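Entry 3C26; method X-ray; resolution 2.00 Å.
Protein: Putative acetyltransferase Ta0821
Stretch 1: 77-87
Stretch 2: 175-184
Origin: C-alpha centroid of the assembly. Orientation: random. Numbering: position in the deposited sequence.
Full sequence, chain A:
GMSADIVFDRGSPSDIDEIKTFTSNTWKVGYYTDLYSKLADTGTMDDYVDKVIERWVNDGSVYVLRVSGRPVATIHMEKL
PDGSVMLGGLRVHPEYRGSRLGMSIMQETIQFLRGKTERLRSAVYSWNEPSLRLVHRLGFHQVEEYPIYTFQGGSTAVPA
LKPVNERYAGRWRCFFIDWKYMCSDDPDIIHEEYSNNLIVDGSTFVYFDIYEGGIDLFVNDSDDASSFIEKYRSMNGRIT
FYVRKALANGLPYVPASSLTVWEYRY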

HETATM    1  N   MSE A  77      19.329 -17.148  -9.462  1.00 24.43           N
HETATM    2  CA  MSE A  77      20.299 -17.284  -8.377  1.00 25.36           C
HETATM    3  C   MSE A  77      21.616 -16.573  -8.735  1.00 25.50           C
HETATM    4  O   MSE A  77      22.120 -16.650  -9.849  1.00 25.91           O
HETATM    5  CB  MSE A  77      20.681 -18.744  -8.131  1.00 25.64           C
HETATM    6  CG  MSE A  77      19.583 -19.701  -8.013  1.00 29.83           C
HETATM    7 SE   MSE A  77      20.343 -21.527  -8.178  0.75 30.76          SE
HETATM    8  CE  MSE A  77      18.635 -22.280  -8.683  1.00 34.00           C
ATOM      9  N   GLU A  78      22.191 -15.903  -7.764  1.00 25.62           N
ATOM     10  CA  GLU A  78      23.442 -15.242  -8.014  1.00 25.28           C
ATOM     11  C   GLU A  78      24.321 -15.217  -6.789  1.00 25.51           C
ATOM     12  O   GLU A  78      23.947 -14.658  -5.761  1.00 23.87           O
ATOM     13  CB  GLU A  78      23.218 -13.817  -8.545  1.00 25.31           C
ATOM     14  CG  GLU A  78      24.543 -13.142  -8.788  1.00 26.48           C
ATOM     15  CD  GLU A  78      24.452 -11.898  -9.610  1.00 28.82           C
ATOM     16  OE1 GLU A  78      23.567 -11.815 -10.464  1.00 32.58           O
ATOM     17  OE2 GLU A  78      25.291 -11.000  -9.384  1.00 32.71           O
ATOM     18  N   LYS A  79      25.501 -15.823  -6.939  1.00 24.80           N
ATOM     19  CA  LYS A  79      26.480 -15.903  -5.853  1.00 26.40           C
ATOM     20  C   LYS A  79      27.079 -14.520  -5.677  1.00 26.19           C
ATOM     21  O   LYS A  79      27.444 -13.860  -6.640  1.00 25.99           O
ATOM     22  CB  LYS A  79      27.549 -16.957  -6.137  1.00 26.38           C
ATOM     23  CG  LYS A  79      28.487 -17.217  -4.970  1.00 29.52           C
ATOM     24  CD  LYS A  79      29.257 -18.459  -5.170  1.00 34.21           C
ATOM     25  CE  LYS A  79      28.771 -19.572  -4.244  1.00 37.53           C
ATOM     26  NZ  LYS A  79      29.530 -20.882  -4.486  1.00 38.86           N
ATOM     27  N   LEU A  80      27.133 -14.086  -4.432  1.00 25.89           N
ATOM     28  CA  LEU A  80      27.594 -12.750  -4.070  1.00 25.33           C
ATOM     29  C   LEU A  80      29.023 -12.834  -3.554  1.00 26.24           C
ATOM     30  O   LEU A  80      29.536 -13.907  -3.348  1.00 26.35           O
ATOM     31  CB  LEU A  80      26.677 -12.135  -3.029  1.00 25.66           C
ATOM     32  CG  LEU A  80      25.161 -12.163  -3.352  1.00 24.01           C
ATOM     33  CD1 LEU A  80      24.395 -11.423  -2.299  1.00 22.12           C
ATOM     34  CD2 LEU A  80      24.924 -11.601  -4.775  1.00 16.54           C
ATOM     35  N   PRO A  81      29.665 -11.697  -3.355  1.00 26.08           N
ATOM     36  CA  PRO A  81      31.069 -11.716  -2.960  1.00 26.43           C
ATOM     37  C   PRO A  81      31.293 -12.239  -1.527  1.00 25.65           C
ATOM     38  O   PRO A  81      32.360 -12.755  -1.199  1.00 27.33           O
ATOM     39  CB  PRO A  81      31.491 -10.243  -3.087  1.00 26.54           C
ATOM     40  CG  PRO A  81      30.483  -9.592  -3.917  1.00 26.68           C
ATOM     41  CD  PRO A  81      29.187 -10.349  -3.690  1.00 27.38           C
ATOM     42  N   ASP A  82      30.302 -12.085  -0.675  1.00 24.17           N
ATOM     43  CA  ASP A  82      30.427 -12.578   0.717  1.00 24.22           C
ATOM     44  C   ASP A  82      30.204 -14.107   0.778  1.00 23.81           C
ATOM     45  O   ASP A  82      30.296 -14.733   1.830  1.00 25.04           O
ATOM     46  CB  ASP A  82      29.482 -11.833   1.665  1.00 23.93           C
ATOM     47  CG  ASP A  82      28.039 -11.961   1.261  1.00 24.86           C
ATOM     48  OD1 ASP A  82      27.751 -12.684   0.305  1.00 26.60           O
ATOM     49  OD2 ASP A  82      27.179 -11.320   1.882  1.00 26.95           O
ATOM     50  N   GLY A  83      29.909 -14.692  -0.367  1.00 24.05           N
ATOM     51  CA  GLY A  83      29.768 -16.132  -0.480  1.00 23.70           C
ATOM     52  C   GLY A  83      28.319 -16.586  -0.386  1.00 23.42           C
ATOM     53  O   GLY A  83      28.014 -17.763  -0.555  1.00 23.32           O
ATOM     54  N   SER A  84      27.420 -15.640  -0.114  1.00 23.93           N
ATOM     55  CA  SER A  84      25.978 -15.963  -0.034  1.00 23.29           C
ATOM     56  C   SER A  84      25.431 -16.033  -1.448  1.00 23.26           C
ATOM     57  O   SER A  84      26.127 -15.705  -2.414  1.00 21.64           O
ATOM     58  CB  SER A  84      25.185 -14.926   0.742  1.00 23.73           C
ATOM     59  OG  SER A  84      25.318 -13.664   0.153  1.00 26.87           O
ATOM     60  N   VAL A  85      24.189 -16.487  -1.559  1.00 22.06           N
ATOM     61  CA  VAL A  85      23.495 -16.548  -2.854  1.00 22.28           C
ATOM     62  C   VAL A  85      22.193 -15.781  -2.725  1.00 22.21           C
ATOM     63  O   VAL A  85      21.368 -16.071  -1.871  1.00 22.76           O
ATOM     64  CB  VAL A  85      23.231 -18.025  -3.337  1.00 22.85           C
ATOM     65  CG1 VAL A  85      22.386 -18.056  -4.610  1.00 21.80           C
ATOM     66  CG2 VAL A  85      24.552 -18.762  -3.507  1.00 20.81           C
HETATM   67  N   MSE A  86      22.007 -14.830  -3.625  1.00 23.13           N
HETATM   68  CA  MSE A  86      20.775 -14.059  -3.692  1.00 22.41           C
HETATM   69  C   MSE A  86      19.852 -14.749  -4.641  1.00 22.14           C
HETATM   70  O   MSE A  86      20.225 -15.151  -5.731  1.00 22.01           O
HETATM   71  CB  MSE A  86      21.007 -12.651  -4.246  1.00 22.09           C
HETATM   72  CG  MSE A  86      19.858 -11.752  -4.076  1.00 19.89           C
HETATM   73 SE   MSE A  86      19.663 -11.112  -2.279  0.75 20.73          SE
HETATM   74  CE  MSE A  86      18.199  -9.883  -2.443  1.00 22.27           C
ATOM     75  N   LEU A  87      18.620 -14.831  -4.208  1.00 22.41           N
ATOM     76  CA  LEU A  87      17.575 -15.441  -5.005  1.00 22.39           C
ATOM     77  C   LEU A  87      16.525 -14.414  -5.277  1.00 22.66           C
ATOM     78  O   LEU A  87      16.218 -13.545  -4.428  1.00 22.55           O
ATOM     79  CB  LEU A  87      16.923 -16.573  -4.251  1.00 22.35           C
ATOM     80  CG  LEU A  87      17.842 -17.700  -3.772  1.00 21.92           C
ATOM     81  CD1 LEU A  87      17.034 -18.591  -2.881  1.00 25.27           C
ATOM     82  CD2 LEU A  87      18.509 -18.479  -4.971  1.00 18.05           C
TER
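Stretch 2 175-184: FFIDWKYMCS

Each stretch is a β-hairpin. In stretch 1, strand 77-79 pairs with the strand holding V85 to L87 (E78 N to M86 O and M86 N to E78 O, both 2.9 Å), and a type I turn from L80 to G83 joins them. In stretch 2, strands 175-177 and 180-183 meet through a tight type I' turn from I177 to K180. No backbone-to-backbone hydrogen bond links the hairpins; side chains of stretch 1 meet both side chains and backbone of stretch 2. Strand 180-183 lies nearest: the CA atoms of M86 and K180 are 6.1 Å apart, those of D82 and C183 5.7 Å, so strand 180-183 runs from beside M86 toward the turn of stretch 1. There D82 OD2 accepts a hydrogen bond from C183 N (3.0 Å), while D82 OD1 takes S84 N (3.0 Å) and S84 OG (2.6 Å), bracing the carboxylate. At the other end K180 NZ forms a salt bridge with E78 OE2 (2.9 Å) and a longer one with D178 OD2 (3.5 Å). Between these polar ties, L80 CD1 packs on M182 CB (3.9 Å), and L80 CD2 meets K180 CD (3.5 Å). M86, a selenomethionine, reaches F176 CE1 with its CE (3.9 Å), and its SE lies 3.6 Å from Y181 N, which is buried without a hydrogen-bond partner.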

ATOM      1  N   PHE A 175      24.718  -4.192   2.495  1.00 23.83           N
ATOM      2  CA  PHE A 175      24.106  -3.216   1.612  1.00 24.08           C
ATOM      3  C   PHE A 175      23.325  -3.838   0.486  1.00 22.88           C
ATOM      4  O   PHE A 175      23.595  -4.934   0.059  1.00 21.32           O
ATOM      5  CB  PHE A 175      25.188  -2.413   0.842  1.00 24.95           C
ATOM      6  CG  PHE A 175      26.399  -2.058   1.632  1.00 28.29           C
ATOM      7  CD1 PHE A 175      27.473  -2.933   1.706  1.00 29.88           C
ATOM      8  CD2 PHE A 175      26.503  -0.799   2.223  1.00 32.92           C
ATOM      9  CE1 PHE A 175      28.580  -2.606   2.407  1.00 28.82           C
ATOM     10  CE2 PHE A 175      27.632  -0.457   2.938  1.00 33.29           C
ATOM     11  CZ  PHE A 175      28.670  -1.361   3.031  1.00 32.08           C
ATOM     12  N   PHE A 176      22.366  -3.072  -0.003  1.00 23.79           N
ATOM     13  CA  PHE A 176      21.620  -3.408  -1.212  1.00 24.09           C
ATOM     14  C   PHE A 176      22.394  -2.813  -2.345  1.00 25.30           C
ATOM     15  O   PHE A 176      22.594  -1.605  -2.394  1.00 28.35           O
ATOM     16  CB  PHE A 176      20.189  -2.864  -1.224  1.00 24.31           C
ATOM     17  CG  PHE A 176      19.138  -3.922  -1.221  1.00 22.75           C
ATOM     18  CD1 PHE A 176      19.191  -4.974  -2.116  1.00 26.32           C
ATOM     19  CD2 PHE A 176      18.054  -3.837  -0.380  1.00 26.77           C
ATOM     20  CE1 PHE A 176      18.213  -5.953  -2.161  1.00 27.38           C
ATOM     21  CE2 PHE A 176      17.066  -4.818  -0.412  1.00 28.46           C
ATOM     22  CZ  PHE A 176      17.160  -5.876  -1.329  1.00 31.08           C
ATOM     23  N   ILE A 177      22.908  -3.671  -3.211  1.00 24.84           N
ATOM     24  CA  ILE A 177      23.558  -3.219  -4.399  1.00 24.67           C
ATOM     25  C   ILE A 177      23.007  -3.990  -5.600  1.00 24.70           C
ATOM     26  O   ILE A 177      23.017  -5.223  -5.627  1.00 24.57           O
ATOM     27  CB  ILE A 177      25.047  -3.384  -4.311  1.00 24.80           C
ATOM     28  CG1 ILE A 177      25.596  -2.556  -3.132  1.00 26.65           C
ATOM     29  CG2 ILE A 177      25.729  -2.913  -5.584  1.00 22.28           C
ATOM     30  CD1 ILE A 177      27.103  -2.500  -3.114  1.00 29.27           C
ATOM     31  N   ASP A 178      22.531  -3.258  -6.588  1.00 24.12           N
ATOM     32  CA  ASP A 178      21.954  -3.910  -7.785  1.00 23.49           C
ATOM     33  C   ASP A 178      21.046  -5.072  -7.399  1.00 23.39           C
ATOM     34  O   ASP A 178      21.198  -6.196  -7.874  1.00 23.39           O
ATOM     35  CB  ASP A 178      23.054  -4.404  -8.715  1.00 23.08           C
ATOM     36  CG  ASP A 178      22.516  -4.990 -10.036  1.00 24.86           C
ATOM     37  OD1 ASP A 178      21.476  -4.562 -10.508  1.00 23.55           O
ATOM     38  OD2 ASP A 178      23.174  -5.870 -10.621  1.00 25.66           O
ATOM     39  N   TRP A 179      20.131  -4.785  -6.478  1.00 23.29           N
ATOM     40  CA  TRP A 179      19.069  -5.716  -6.012  1.00 22.64           C
ATOM     41  C   TRP A 179      19.533  -6.987  -5.310  1.00 23.42           C
ATOM     42  O   TRP A 179      18.796  -7.976  -5.198  1.00 24.01           O
ATOM     43  CB  TRP A 179      18.094  -6.079  -7.144  1.00 23.42           C
ATOM     44  CG  TRP A 179      17.327  -4.918  -7.643  1.00 19.69           C
ATOM     45  CD1 TRP A 179      17.733  -4.039  -8.626  1.00 22.28           C
ATOM     46  CD2 TRP A 179      16.048  -4.439  -7.190  1.00 20.35           C
ATOM     47  NE1 TRP A 179      16.798  -3.073  -8.786  1.00 19.25           N
ATOM     48  CE2 TRP A 179      15.740  -3.301  -7.954  1.00 21.06           C
ATOM     49  CE3 TRP A 179      15.146  -4.855  -6.207  1.00 22.52           C
ATOM     50  CZ2 TRP A 179      14.564  -2.567  -7.779  1.00 23.16           C
ATOM     51  CZ3 TRP A 179      13.965  -4.126  -6.049  1.00 26.47           C
ATOM     52  CH2 TRP A 179      13.704  -2.992  -6.823  1.00 22.51           C
ATOM     53  N   LYS A 180      20.765  -6.919  -4.852  1.00 23.29           N
ATOM     54  CA  LYS A 180      21.417  -7.965  -4.104  1.00 23.39           C
ATOM     55  C   LYS A 180      21.824  -7.380  -2.745  1.00 24.34           C
ATOM     56  O   LYS A 180      22.416  -6.322  -2.670  1.00 25.50           O
ATOM     57  CB  LYS A 180      22.638  -8.477  -4.891  1.00 22.72           C
ATOM     58  CG  LYS A 180      22.310  -9.123  -6.227  1.00 22.14           C
ATOM     59  CD  LYS A 180      23.547  -9.349  -7.117  1.00 23.20           C
ATOM     60  CE  LYS A 180      23.850  -8.132  -7.950  1.00 25.94           C
ATOM     61  NZ  LYS A 180      25.129  -8.194  -8.808  1.00 26.15           N
ATOM     62  N   TYR A 181      21.458  -8.074  -1.671  1.00 24.33           N
ATOM     63  CA  TYR A 181      21.875  -7.686  -0.329  1.00 24.48           C
ATOM     64  C   TYR A 181      23.155  -8.468   0.019  1.00 24.15           C
ATOM     65  O   TYR A 181      23.146  -9.682   0.224  1.00 23.02           O
ATOM     66  CB  TYR A 181      20.752  -7.922   0.710  1.00 23.51           C
ATOM     67  CG  TYR A 181      20.965  -7.173   2.011  1.00 24.78           C
ATOM     68  CD1 TYR A 181      20.746  -5.782   2.084  1.00 23.95           C
ATOM     69  CD2 TYR A 181      21.356  -7.832   3.167  1.00 23.06           C
ATOM     70  CE1 TYR A 181      20.903  -5.094   3.251  1.00 24.54           C
ATOM     71  CE2 TYR A 181      21.549  -7.128   4.326  1.00 21.50           C
ATOM     72  CZ  TYR A 181      21.337  -5.766   4.368  1.00 22.38           C
ATOM     73  OH  TYR A 181      21.527  -5.097   5.559  1.00 26.88           O
HETATM   74  N   MSE A 182      24.244  -7.733   0.120  1.00 24.13           N
HETATM   75  CA  MSE A 182      25.563  -8.319   0.280  1.00 24.92           C
HETATM   76  C   MSE A 182      26.373  -7.620   1.352  1.00 25.51           C
HETATM   77  O   MSE A 182      26.212  -6.436   1.599  1.00 25.57           O
HETATM   78  CB  MSE A 182      26.324  -8.211  -1.062  1.00 25.88           C
HETATM   79  CG  MSE A 182      26.595  -6.789  -1.513  1.00 25.84           C
HETATM   80 SE   MSE A 182      27.553  -6.587  -3.252  0.75 26.78          SE
HETATM   81  CE  MSE A 182      26.123  -7.003  -4.478  1.00 22.48           C
ATOM     82  N   CYS A 183      27.273  -8.369   1.947  1.00 26.28           N
ATOM     83  CA  CYS A 183      28.132  -7.845   2.983  1.00 28.31           C
ATOM     84  C   CYS A 183      29.591  -7.940   2.583  1.00 30.30           C
ATOM     85  O   CYS A 183      30.005  -8.772   1.766  1.00 28.35           O
ATOM     86  CB  CYS A 183      27.905  -8.549   4.320  1.00 27.67           C
ATOM     87  SG  CYS A 183      26.143  -8.807   4.730  1.00 26.91           S
ATOM     88  N   SER A 184      30.346  -7.012   3.126  1.00 32.97           N
ATOM     89  CA  SER A 184      31.800  -7.038   2.980  1.00 36.05           C
ATOM     90  C   SER A 184      32.464  -6.183   4.057  1.00 38.42           C
ATOM     91  O   SER A 184      32.159  -4.990   4.192  1.00 38.79           O
ATOM     92  CB  SER A 184      32.232  -6.603   1.583  1.00 36.33           C
ATOM     93  OG  SER A 184      33.631  -6.401   1.571  1.00 38.72           O
TER